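NAD-dependent aldehyde dehydrogenase (Sinorhizobium meliloti, PDB 3U4J) probably oxidises aldehydes with NAD or NADP as the electron acceptor, as other members of the aldehyde dehydrogenase family do, and carries a bound calcium ion. Local coordinates at residues D41-P45 with L111-K115. Numbering follows the deposited sequence.
Sequences DRVSP and LEVGK
The C-terminal end of helix 102-113 packs against R42-P45, where strand 39-43, paired antiparallel with 51-56, runs into a loop. S44 CA lies 5.5 Å from L111 CA, and P45 CA 5.6 Å from G114 CA. R42, extended (phi/psi -116/121) with chi1 to chi3 t, p, t, directs its guanidinium edge at E112 O, which accepts hydrogen bonds from R42 NE (2.9 Å) and R42 NH2 (3.0 Å). R42 NH2 also hydrogen-bonds I347 O, and NH1 is satisfied elsewhere. The CA-to-CB bond of E112 points away, and OE1 accepts a hydrogen bond from G202 N; R42 CG still lies 4.4 Å from E112 CB. L111 O receives a CA-H...O contact from S44 CA (3.5 Å) and lies 3.4 Å from P45 CD. P45 CG is 3.6 Å from V113 O. G114 leaves the helix with positive phi (83/19); a CB there would clash with P45 CG. Backbone hydrogen bonds join P45 to L382, G114 to A345 and S44 to E50, a calcium ligand with L17; the S44 side chain, about 8 Å from the ion, bonds weakly through OG to G46 N. A buried arginine thus supplies N-H groups to a helix-end carbonyl, its charge suiting the negative dipole end.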
loop_
_atom_site.group_PDB
_atom_site.type_symbol
_atom_site.label_atom_id
_atom_site.label_comp_id
_atom_site.label_asym_id
_atom_site.label_seq_id
_atom_site.Cartn_x
_atom_site.Cartn_y
_atom_site.Cartn_z
ATOM N N ASP A 41 4.323 10.329 46.403
ATOM C CA ASP A 41 2.892 10.188 46.642
ATOM C C ASP A 41 2.119 11.043 45.631
ATOM O O ASP A 41 2.604 12.092 45.191
ATOM C CB ASP A 41 2.529 10.706 48.044
ATOM C CG ASP A 41 3.046 9.816 49.187
ATOM O OD1 ASP A 41 3.413 8.641 48.996
ATOM O OD2 ASP A 41 3.043 10.308 50.334
ATOM N N ARG A 42 0.908 10.602 45.313
ATOM C CA ARG A 42 -0.046 11.395 44.543
ATOM C C ARG A 42 -1.274 11.698 45.405
ATOM O O ARG A 42 -1.963 10.788 45.856
ATOM C CB ARG A 42 -0.507 10.643 43.262
ATOM C CG ARG A 42 -1.601 11.360 42.495
ATOM C CD ARG A 42 -1.187 12.784 42.147
ATOM N NE ARG A 42 -2.030 13.357 41.091
ATOM C CZ ARG A 42 -2.096 14.655 40.795
ATOM N NH1 ARG A 42 -1.385 15.539 41.495
ATOM N NH2 ARG A 42 -2.900 15.073 39.811
ATOM N N VAL A 43 -1.553 12.977 45.603
ATOM C CA VAL A 43 -2.755 13.420 46.280
ATOM C C VAL A 43 -3.793 13.637 45.197
ATOM O O VAL A 43 -3.480 14.203 44.145
ATOM C CB VAL A 43 -2.504 14.745 47.088
ATOM C CG1 VAL A 43 -3.811 15.393 47.557
ATOM C CG2 VAL A 43 -1.603 14.467 48.331
ATOM N N SER A 44 -5.023 13.182 45.432
ATOM C CA SER A 44 -6.087 13.361 44.447
ATOM C C SER A 44 -6.306 14.841 44.206
ATOM O O SER A 44 -6.462 15.608 45.168
ATOM C CB SER A 44 -7.381 12.736 44.909
ATOM O OG SER A 44 -8.493 13.285 44.180
ATOM N N PRO A 45 -6.306 15.264 42.931
ATOM C CA PRO A 45 -6.477 16.710 42.730
ATOM C C PRO A 45 -7.930 17.122 42.931
ATOM O O PRO A 45 -8.206 18.294 43.168
ATOM C CB PRO A 45 -6.037 16.914 41.272
ATOM C CG PRO A 45 -6.290 15.605 40.611
ATOM C CD PRO A 45 -6.081 14.545 41.663
ATOM N N LEU A 111 -9.047 9.078 40.055
ATOM C CA LEU A 111 -8.432 9.530 41.297
ATOM C C LEU A 111 -7.100 10.260 41.079
ATOM O O LEU A 111 -6.836 11.269 41.722
ATOM C CB LEU A 111 -8.237 8.336 42.230
ATOM C CG LEU A 111 -9.502 7.763 42.890
ATOM C CD1 LEU A 111 -9.162 6.446 43.662
ATOM C CD2 LEU A 111 -10.119 8.800 43.793
ATOM N N GLU A 112 -6.247 9.728 40.198
ATOM C CA GLU A 112 -4.913 10.280 40.021
ATOM C C GLU A 112 -4.921 11.494 39.108
ATOM O O GLU A 112 -4.159 12.430 39.325
ATOM C CB GLU A 112 -3.926 9.233 39.479
ATOM C CG GLU A 112 -3.758 8.034 40.395
ATOM C CD GLU A 112 -2.719 7.034 39.921
ATOM O OE1 GLU A 112 -2.080 7.238 38.860
ATOM O OE2 GLU A 112 -2.534 6.023 40.632
ATOM N N VAL A 113 -5.760 11.467 38.079
ATOM C CA VAL A 113 -5.763 12.543 37.104
ATOM C C VAL A 113 -6.782 13.646 37.477
ATOM O O VAL A 113 -6.589 14.773 37.092
ATOM C CB VAL A 113 -6.048 12.026 35.642
ATOM C CG1 VAL A 113 -6.142 13.183 34.637
ATOM C CG2 VAL A 113 -5.008 11.004 35.200
ATOM N N GLY A 114 -7.843 13.319 38.210
ATOM C CA GLY A 114 -8.965 14.258 38.399
ATOM C C GLY A 114 -9.952 14.224 37.241
ATOM O O GLY A 114 -10.739 15.137 37.057
ATOM N N LYS A 115 -9.896 13.148 36.467
ATOM C CA LYS A 115 -10.724 12.939 35.294
ATOM C C LYS A 115 -12.086 12.447 35.756
ATOM O O LYS A 115 -12.162 11.554 36.607
ATOM C CB LYS A 115 -10.052 11.839 34.460
ATOM C CG LYS A 115 -10.416 11.709 33.014
ATOM C CD LYS A 115 -9.617 10.530 32.407
ATOM C CE LYS A 115 -8.163 10.908 32.110
ATOM N NZ LYS A 115 -8.055 11.827 30.942
#